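Local coordinates for geranylgeranyl Pyrophosphate Synthetase (Geoglobus acetivorans, PDB 5JFQ), which catalyses the magnesium-dependent addition of three isopentenyl diphosphates to dimethylallyl diphosphate, making mainly geranylgeranyl diphosphate and some farnesyl diphosphate, at residues B[24-29]-B[35-40]; B[84-89]-B[106-111]; B[246-251]-B[255-260]. All blocks are in the same frame, centred on the assembly; numbering follows the deposited sequence.

Contact 1: B[24-29]-B[35-40]; sequences LKEQEP and AARHYL
Arg-37, at the junction of helices 30-36 and 38-42, reaches across to the carbonyl groups that follow helix 9-23, joining neighbouring elements of the mainly helical isoprenoid synthase fold. The polar part is a side-on grip on a single atom: NE of Arg-37 lies 2.8 Å and NH2 2.7 Å from Lys-25 O, which sits in the guanidinium plane. Neither bond is straight (N-H...O angles 142° and 144°), and both nitrogens approach from the same face of the carbonyl, NE well above its plane. Leu-24 O lies over one face of the guanidinium, too poorly angled to accept from NE. A bend in the arginine chain (chi2 57°) carries the head group there, and NH2 also forms a salt bridge with Glu-118 on helix 105-123. A leucine in place of Arg-37 would remove both donors to Lys-25 O and would probably leave the Glu-118 charge without its mate. In the apolar part, methylenes of Glu-26 and Arg-37 run antiparallel, Glu-26 CG 3.8 Å from Arg-37 CG, while the Glu-26 carboxylate turns to Lys-41. Leu-24 lies across the arginine head, its CB and CD2 against NH1 of Arg-37, and its CD1 meets Leu-40 CD1 at 3.6 Å.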
loop_
_atom_site.group_PDB
_atom_site.type_symbol
_atom_site.label_atom_id
_atom_site.label_comp_id
_atom_site.label_asym_id
_atom_site.label_seq_id
_atom_site.Cartn_x
_atom_site.Cartn_y
_atom_site.Cartn_z
ATOM N N LEU B 24 16.849 -2.772 -1.515
ATOM C CA LEU B 24 15.730 -3.706 -1.566
ATOM C C LEU B 24 16.220 -5.142 -1.455
ATOM O O LEU B 24 15.983 -5.976 -2.337
ATOM C CB LEU B 24 14.910 -3.484 -2.837
ATOM C CG LEU B 24 14.101 -2.183 -2.796
ATOM C CD1 LEU B 24 13.690 -1.735 -4.195
ATOM C CD2 LEU B 24 12.892 -2.318 -1.862
ATOM N N LYS B 25 16.889 -5.439 -0.353
ATOM C CA LYS B 25 17.435 -6.766 -0.163
ATOM C C LYS B 25 16.309 -7.785 -0.001
ATOM O O LYS B 25 15.178 -7.447 0.354
ATOM C CB LYS B 25 18.346 -6.781 1.060
ATOM C CG LYS B 25 19.788 -6.995 0.730
ATOM C CD LYS B 25 20.519 -5.665 0.590
ATOM C CE LYS B 25 20.802 -5.057 1.956
ATOM N NZ LYS B 25 21.715 -3.882 1.897
ATOM N N GLU B 26 16.627 -9.046 -0.272
ATOM C CA GLU B 26 15.751 -10.116 0.171
ATOM C C GLU B 26 16.019 -10.401 1.639
ATOM O O GLU B 26 17.113 -10.155 2.152
ATOM C CB GLU B 26 15.942 -11.379 -0.668
ATOM C CG GLU B 26 15.469 -11.230 -2.101
ATOM C CD GLU B 26 15.473 -12.536 -2.865
ATOM O OE1 GLU B 26 14.941 -13.537 -2.332
ATOM O OE2 GLU B 26 16.017 -12.556 -3.992
ATOM N N GLN B 27 15.009 -10.932 2.309
ATOM C CA GLN B 27 14.960 -10.950 3.764
ATOM C C GLN B 27 13.972 -12.050 4.164
ATOM O O GLN B 27 13.394 -12.721 3.304
ATOM C CB GLN B 27 14.592 -9.544 4.242
ATOM C CG GLN B 27 14.516 -9.282 5.719
ATOM C CD GLN B 27 13.747 -7.996 5.974
ATOM O OE1 GLN B 27 13.933 -7.012 5.246
ATOM N NE2 GLN B 27 12.844 -8.007 6.973
ATOM N N GLU B 28 13.805 -12.277 5.524
ATOM C CA GLU B 28 12.767 -13.246 5.852
ATOM C C GLU B 28 11.422 -12.548 6.036
ATOM O O GLU B 28 11.378 -11.357 6.334
ATOM C CB GLU B 28 13.121 -14.003 7.123
ATOM C CG GLU B 28 14.126 -15.131 6.917
ATOM C CD GLU B 28 13.485 -16.387 6.317
ATOM O OE1 GLU B 28 14.231 -17.256 5.800
ATOM O OE2 GLU B 28 12.235 -16.514 6.368
ATOM N N PRO B 29 10.279 -13.223 5.811
ATOM C CA PRO B 29 10.082 -14.568 5.244
ATOM C C PRO B 29 10.513 -14.614 3.783
ATOM O O PRO B 29 9.995 -13.803 2.994
ATOM C CB PRO B 29 8.572 -14.791 5.366
ATOM C CG PRO B 29 8.082 -13.769 6.313
ATOM C CD PRO B 29 8.996 -12.593 6.160
ATOM N N ALA B 35 8.960 -13.197 -3.738
ATOM C CA ALA B 35 7.903 -12.593 -4.535
ATOM C C ALA B 35 8.112 -11.093 -4.694
ATOM O O ALA B 35 7.941 -10.547 -5.790
ATOM C CB ALA B 35 6.542 -12.882 -3.896
ATOM N N ALA B 36 8.471 -10.398 -3.609
ATOM C CA ALA B 36 8.580 -8.941 -3.694
ATOM C C ALA B 36 9.767 -8.481 -4.526
ATOM O O ALA B 36 9.774 -7.344 -5.002
ATOM C CB ALA B 36 8.681 -8.317 -2.300
ATOM N N ARG B 37 10.776 -9.315 -4.704
ATOM C CA ARG B 37 11.925 -8.930 -5.503
ATOM C C ARG B 37 11.903 -9.567 -6.869
ATOM O O ARG B 37 12.839 -9.358 -7.635
ATOM C CB ARG B 37 13.243 -9.297 -4.804
ATOM C CG ARG B 37 13.763 -8.260 -3.831
ATOM C CD ARG B 37 12.730 -7.998 -2.811
ATOM N NE ARG B 37 13.211 -7.309 -1.622
ATOM C CZ ARG B 37 12.772 -6.131 -1.200
ATOM N NH1 ARG B 37 11.827 -5.494 -1.880
ATOM N NH2 ARG B 37 13.255 -5.623 -0.072
ATOM N N HIS B 38 10.860 -10.337 -7.187
ATOM C CA HIS B 38 10.813 -11.064 -8.451
ATOM C C HIS B 38 10.972 -10.130 -9.647
ATOM O O HIS B 38 11.847 -10.344 -10.492
ATOM C CB HIS B 38 9.513 -11.851 -8.554
ATOM C CG HIS B 38 9.431 -12.704 -9.777
ATOM N ND1 HIS B 38 10.401 -13.628 -10.105
ATOM C CD2 HIS B 38 8.499 -12.767 -10.758
ATOM C CE1 HIS B 38 10.070 -14.221 -11.237
ATOM N NE2 HIS B 38 8.918 -13.722 -11.652
ATOM N N TYR B 39 10.149 -9.083 -9.737
ATOM C CA TYR B 39 10.246 -8.199 -10.899
ATOM C C TYR B 39 11.514 -7.360 -10.866
ATOM O O TYR B 39 12.122 -7.112 -11.914
ATOM C CB TYR B 39 9.024 -7.287 -11.006
ATOM C CG TYR B 39 7.743 -7.995 -11.386
ATOM C CD1 TYR B 39 7.760 -9.257 -11.989
ATOM C CD2 TYR B 39 6.509 -7.405 -11.137
ATOM C CE1 TYR B 39 6.594 -9.891 -12.324
ATOM C CE2 TYR B 39 5.335 -8.045 -11.469
ATOM C CZ TYR B 39 5.383 -9.280 -12.065
ATOM O OH TYR B 39 4.198 -9.904 -12.389
ATOM N N LEU B 40 11.913 -6.878 -9.685
ATOM C CA LEU B 40 13.124 -6.067 -9.623
ATOM C C LEU B 40 14.313 -6.846 -10.155
ATOM O O LEU B 40 15.121 -6.310 -10.920
ATOM C CB LEU B 40 13.395 -5.591 -8.194
ATOM C CG LEU B 40 12.365 -4.611 -7.631
ATOM C CD1 LEU B 40 12.427 -4.569 -6.115
ATOM C CD2 LEU B 40 12.525 -3.215 -8.230
#

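Contact 2: B[84-89]-B[106-111]; sequences DDIMDE and PTAILA
Ile-86 reaches from the end of helix 67-88 to Ala-108 and Ile-109 of helix 105-123, and it is the first of the two variable residues in the sequence DDIMD, the first aspartate-rich DDxxD motif of trans-prenyltransferases. The contact is wholly apolar. CD1 of Ile-86 does most of the touching, 3.5 Å from Ala-108 CB and 3.6 Å from Ile-109 CG1, while CG1 of Ile-86 rests against the same Ala-108 methyl at 3.8 Å. CG1 is anti to the carbonyl carbon (chi1 -63°) and the chain continues extended (chi2 166°), which carries CD1 out to the facing helix; the two isoleucine side chains run roughly perpendicular to each other. The CA atoms of Ile-86 and Ala-108 are only 7.4 Å apart, and the short side chain of Ala-108 is consistent with so close an approach of the helices.

Around this core, His-100 of helix 99-103 touches both Ile-86 and Ala-108, and Ile-109 of the second subunit packs on Ile-86, so the contact borders the dimer interface. Farther out, Asp-84 and Asp-88, probably magnesium ligands as in related enzymes, flank Ile-86 in the sequence, with Asp-84 salt-bridged to Lys-175 and Asp-85 to Arg-93. One turn back, His-83 ties the two helices by a polar link: its NE2 is hydrogen-bonded to Ile-109 O.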
loop_
_atom_site.group_PDB
_atom_site.type_symbol
_atom_site.label_atom_id
_atom_site.label_comp_id
_atom_site.label_asym_id
_atom_site.label_seq_id
_atom_site.Cartn_x
_atom_site.Cartn_y
_atom_site.Cartn_z
ATOM N N ASP B 84 -1.352 -5.127 -10.469
ATOM C CA ASP B 84 -2.001 -5.116 -11.774
ATOM C C ASP B 84 -2.085 -6.521 -12.340
ATOM O O ASP B 84 -3.136 -6.943 -12.827
ATOM C CB ASP B 84 -1.248 -4.203 -12.739
ATOM C CG ASP B 84 -1.531 -2.738 -12.497
ATOM O OD1 ASP B 84 -2.371 -2.419 -11.623
ATOM O OD2 ASP B 84 -0.921 -1.899 -13.188
ATOM N N ASP B 85 -0.978 -7.267 -12.258
ATOM C CA ASP B 85 -0.946 -8.626 -12.785
ATOM C C ASP B 85 -1.946 -9.522 -12.084
ATOM O O ASP B 85 -2.477 -10.454 -12.696
ATOM C CB ASP B 85 0.459 -9.206 -12.664
ATOM C CG ASP B 85 1.447 -8.511 -13.572
ATOM O OD1 ASP B 85 0.997 -7.786 -14.485
ATOM O OD2 ASP B 85 2.668 -8.689 -13.384
ATOM N N ILE B 86 -2.223 -9.263 -10.810
ATOM C CA ILE B 86 -3.300 -9.997 -10.159
ATOM C C ILE B 86 -4.623 -9.725 -10.863
ATOM O O ILE B 86 -5.452 -10.628 -11.019
ATOM C CB ILE B 86 -3.376 -9.640 -8.669
ATOM C CG1 ILE B 86 -2.105 -10.063 -7.952
ATOM C CG2 ILE B 86 -4.535 -10.353 -8.030
ATOM C CD1 ILE B 86 -1.982 -9.447 -6.564
ATOM N N MET B 87 -4.829 -8.482 -11.320
ATOM C CA MET B 87 -6.114 -8.063 -11.877
ATOM C C MET B 87 -6.297 -8.548 -13.304
ATOM O O MET B 87 -7.339 -9.113 -13.643
ATOM C CB MET B 87 -6.249 -6.545 -11.831
ATOM C CG MET B 87 -6.786 -6.046 -10.514
ATOM S SD MET B 87 -6.220 -4.396 -10.006
ATOM C CE MET B 87 -6.410 -4.589 -8.251
ATOM N N ASP B 88 -5.299 -8.329 -14.156
ATOM C CA ASP B 88 -5.373 -8.797 -15.532
ATOM C C ASP B 88 -5.178 -10.305 -15.657
ATOM O O ASP B 88 -5.319 -10.837 -16.761
ATOM C CB ASP B 88 -4.333 -8.056 -16.373
ATOM C CG ASP B 88 -4.331 -6.555 -16.110
ATOM O OD1 ASP B 88 -5.406 -5.995 -15.791
ATOM O OD2 ASP B 88 -3.247 -5.936 -16.208
ATOM N N GLU B 89 -4.864 -10.991 -14.552
ATOM C CA GLU B 89 -4.600 -12.435 -14.512
ATOM C C GLU B 89 -3.643 -12.879 -15.610
ATOM O O GLU B 89 -3.717 -14.013 -16.097
ATOM C CB GLU B 89 -5.897 -13.229 -14.569
ATOM C CG GLU B 89 -6.889 -12.772 -13.526
ATOM C CD GLU B 89 -8.024 -13.746 -13.364
ATOM O OE1 GLU B 89 -8.409 -14.374 -14.374
ATOM O OE2 GLU B 89 -8.520 -13.896 -12.226
ATOM N N PRO B 106 -2.585 -14.376 -2.687
ATOM C CA PRO B 106 -2.298 -13.710 -1.404
ATOM C C PRO B 106 -0.848 -13.260 -1.257
ATOM O O PRO B 106 -0.609 -12.108 -0.863
ATOM C CB PRO B 106 -2.711 -14.771 -0.362
ATOM C CG PRO B 106 -2.849 -16.041 -1.115
ATOM C CD PRO B 106 -3.279 -15.657 -2.475
ATOM N N THR B 107 0.133 -14.100 -1.591
ATOM C CA THR B 107 1.516 -13.644 -1.486
ATOM C C THR B 107 1.792 -12.495 -2.446
ATOM O O THR B 107 2.494 -11.541 -2.093
ATOM C CB THR B 107 2.488 -14.793 -1.733
ATOM O OG1 THR B 107 2.277 -15.814 -0.748
ATOM C CG2 THR B 107 3.930 -14.305 -1.632
ATOM N N ALA B 108 1.243 -12.559 -3.659
ATOM C CA ALA B 108 1.367 -11.435 -4.588
ATOM C C ALA B 108 0.816 -10.155 -3.984
ATOM O O ALA B 108 1.411 -9.083 -4.131
ATOM C CB ALA B 108 0.643 -11.741 -5.900
ATOM N N ILE B 109 -0.332 -10.236 -3.317
ATOM C CA ILE B 109 -0.877 -9.048 -2.677
ATOM C C ILE B 109 0.096 -8.527 -1.627
ATOM O O ILE B 109 0.481 -7.352 -1.645
ATOM C CB ILE B 109 -2.262 -9.346 -2.084
ATOM C CG1 ILE B 109 -3.249 -9.664 -3.225
ATOM C CG2 ILE B 109 -2.733 -8.169 -1.224
ATOM C CD1 ILE B 109 -4.591 -10.170 -2.756
ATOM N N LEU B 110 0.540 -9.407 -0.723
ATOM C CA LEU B 110 1.490 -8.994 0.311
ATOM C C LEU B 110 2.794 -8.492 -0.286
ATOM O O LEU B 110 3.438 -7.613 0.297
ATOM C CB LEU B 110 1.791 -10.139 1.287
ATOM C CG LEU B 110 0.640 -10.669 2.154
ATOM C CD1 LEU B 110 1.027 -11.935 2.953
ATOM C CD2 LEU B 110 0.072 -9.580 3.055
ATOM N N ALA B 111 3.219 -9.041 -1.425
ATOM C CA ALA B 111 4.487 -8.599 -1.991
ATOM C C ALA B 111 4.399 -7.141 -2.425
ATOM O O ALA B 111 5.253 -6.325 -2.060
ATOM C CB ALA B 111 4.907 -9.498 -3.151
#

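Contact 3: B[246-251]-B[255-260]; sequences KAFEEG and ETFGKG
Phe-248 points the edge of its ring at the face of Phe-257 in a T-shaped stack, with the ring planes 76° apart and the centroids separated by 5.3 Å. The touching edge is the CE2-CZ side. CE2 of Phe-248 stands over one face of the Phe-257 ring, displaced from the centre toward the rim, so that it lies 3.9 Å from CD2 and 4.0 Å from CE2 of Phe-257. Phe-248 CZ follows on the same side, 4.1 Å from Phe-257 CD2. The side chains leave their backbones differently: Phe-248 has CG anti to its carbonyl carbon (chi1 -83°), whereas in Phe-257 CG is anti to the backbone N (chi1 -171°), and these two rotations bring an edge of one ring onto a face of the other. Both CB atoms point toward the other segment, and the rings bridge backbones whose nearest CA atoms, those of Phe-248 and Phe-257, are 10.9 Å apart.

The stack spans the loop after helix 242-249. That helix closes in a Schellman motif, with Gly-251 at positive phi as the C-prime residue: Gly-251 N bonds to Phe-248 O at 2.8 Å, and Ile-252 N to Ala-247 O. The chain then doubles back toward Phe-257. Leu-254, within the connecting loop, touches the side chain of Phe-248, while Ile-235 of helix 233-236 packs on that of Phe-257. The side chains of Phe-257 and Lys-239 are about 6 Å apart, and Lys-239 probably binds dimethylallyl diphosphate, as in related enzymes. Next to Phe-257, the backbone N of Thr-256 is hydrogen-bonded to Asp-270 OD2.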
loop_
_atom_site.group_PDB
_atom_site.type_symbol
_atom_site.label_atom_id
_atom_site.label_comp_id
_atom_site.label_asym_id
_atom_site.label_seq_id
_atom_site.Cartn_x
_atom_site.Cartn_y
_atom_site.Cartn_z
ATOM N N LYS B 246 -10.962 6.255 -31.301
ATOM C CA LYS B 246 -11.164 7.061 -32.502
ATOM C C LYS B 246 -11.990 6.296 -33.527
ATOM O O LYS B 246 -13.036 6.771 -33.983
ATOM C CB LYS B 246 -9.812 7.477 -33.093
ATOM N N ALA B 247 -11.545 5.085 -33.870
ATOM C CA ALA B 247 -12.235 4.285 -34.875
ATOM C C ALA B 247 -13.686 4.024 -34.486
ATOM O O ALA B 247 -14.586 4.157 -35.320
ATOM C CB ALA B 247 -11.488 2.970 -35.095
ATOM N N PHE B 248 -13.937 3.641 -33.231
ATOM C CA PHE B 248 -15.318 3.417 -32.817
ATOM C C PHE B 248 -16.103 4.722 -32.822
ATOM O O PHE B 248 -17.295 4.734 -33.157
ATOM C CB PHE B 248 -15.370 2.752 -31.440
ATOM C CG PHE B 248 -15.203 1.244 -31.476
ATOM C CD1 PHE B 248 -15.839 0.482 -32.445
ATOM C CD2 PHE B 248 -14.428 0.588 -30.527
ATOM C CE1 PHE B 248 -15.691 -0.915 -32.475
ATOM C CE2 PHE B 248 -14.274 -0.803 -30.551
ATOM C CZ PHE B 248 -14.905 -1.552 -31.522
ATOM N N GLU B 249 -15.453 5.836 -32.471
ATOM C CA GLU B 249 -16.089 7.133 -32.674
ATOM C C GLU B 249 -16.351 7.382 -34.152
ATOM O O GLU B 249 -17.295 8.101 -34.503
ATOM C CB GLU B 249 -15.228 8.251 -32.082
ATOM N N GLU B 250 -15.538 6.789 -35.030
ATOM C CA GLU B 250 -15.786 6.774 -36.464
ATOM C C GLU B 250 -16.620 5.565 -36.894
ATOM O O GLU B 250 -16.579 5.179 -38.069
ATOM C CB GLU B 250 -14.460 6.807 -37.230
ATOM N N GLY B 251 -17.341 4.947 -35.957
ATOM C CA GLY B 251 -18.252 3.850 -36.255
ATOM C C GLY B 251 -17.653 2.668 -36.990
ATOM O O GLY B 251 -18.350 2.032 -37.793
ATOM N N GLU B 255 -14.553 -6.642 -36.066
ATOM C CA GLU B 255 -15.067 -8.004 -36.024
ATOM C C GLU B 255 -14.504 -8.827 -34.869
ATOM O O GLU B 255 -15.179 -9.735 -34.376
ATOM C CB GLU B 255 -14.773 -8.706 -37.354
ATOM N N THR B 256 -13.289 -8.549 -34.419
ATOM C CA THR B 256 -12.629 -9.458 -33.492
ATOM C C THR B 256 -12.305 -8.795 -32.155
ATOM O O THR B 256 -11.493 -9.316 -31.384
ATOM C CB THR B 256 -11.377 -10.038 -34.150
ATOM O OG1 THR B 256 -11.002 -11.256 -33.501
ATOM C CG2 THR B 256 -10.202 -9.037 -34.126
ATOM N N PHE B 257 -12.977 -7.684 -31.838
ATOM C CA PHE B 257 -12.624 -6.926 -30.648
ATOM C C PHE B 257 -12.920 -7.688 -29.362
ATOM O O PHE B 257 -12.185 -7.549 -28.380
ATOM C CB PHE B 257 -13.361 -5.592 -30.654
ATOM C CG PHE B 257 -12.899 -4.654 -29.586
ATOM C CD1 PHE B 257 -11.574 -4.250 -29.535
ATOM C CD2 PHE B 257 -13.777 -4.187 -28.623
ATOM C CE1 PHE B 257 -11.130 -3.388 -28.544
ATOM C CE2 PHE B 257 -13.343 -3.323 -27.627
ATOM C CZ PHE B 257 -12.018 -2.920 -27.589
ATOM N N GLY B 258 -13.976 -8.485 -29.327
ATOM C CA GLY B 258 -14.323 -9.102 -28.063
ATOM C C GLY B 258 -13.766 -10.494 -27.875
ATOM O O GLY B 258 -13.482 -10.910 -26.746
ATOM N N LYS B 259 -13.567 -11.196 -28.995
ATOM C CA LYS B 259 -13.491 -12.654 -28.979
ATOM C C LYS B 259 -12.393 -13.165 -28.052
ATOM O O LYS B 259 -12.651 -13.993 -27.168
ATOM C CB LYS B 259 -13.290 -13.170 -30.403
ATOM N N GLY B 260 -11.163 -12.688 -28.233
ATOM C CA GLY B 260 -10.039 -13.265 -27.510
ATOM C C GLY B 260 -9.381 -14.388 -28.290
ATOM O O GLY B 260 -8.173 -14.358 -28.533
#

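In the fold
Contacts 1 and 2 are buried neighbours, their centres about 15 Å apart, and both draw on helix 105-123: contact 2 directly, contact 1 through its arginine's outside partner. They also touch each other, Ala-35 packing on Thr-107 and Ala-111, and both border the second subunit. Their chemistry nevertheless differs. In contact 1 a charged side chain satisfies a loop carbonyl, whereas contact 2, between two helices, is purely aliphatic. Contact 3 lies apart at the surface, its centre about 41 Å from that of contact 1 and about 29 Å from that of contact 2; no other subunit touches its segments, and two partly exposed aromatic rings link a helix end to the loop following it.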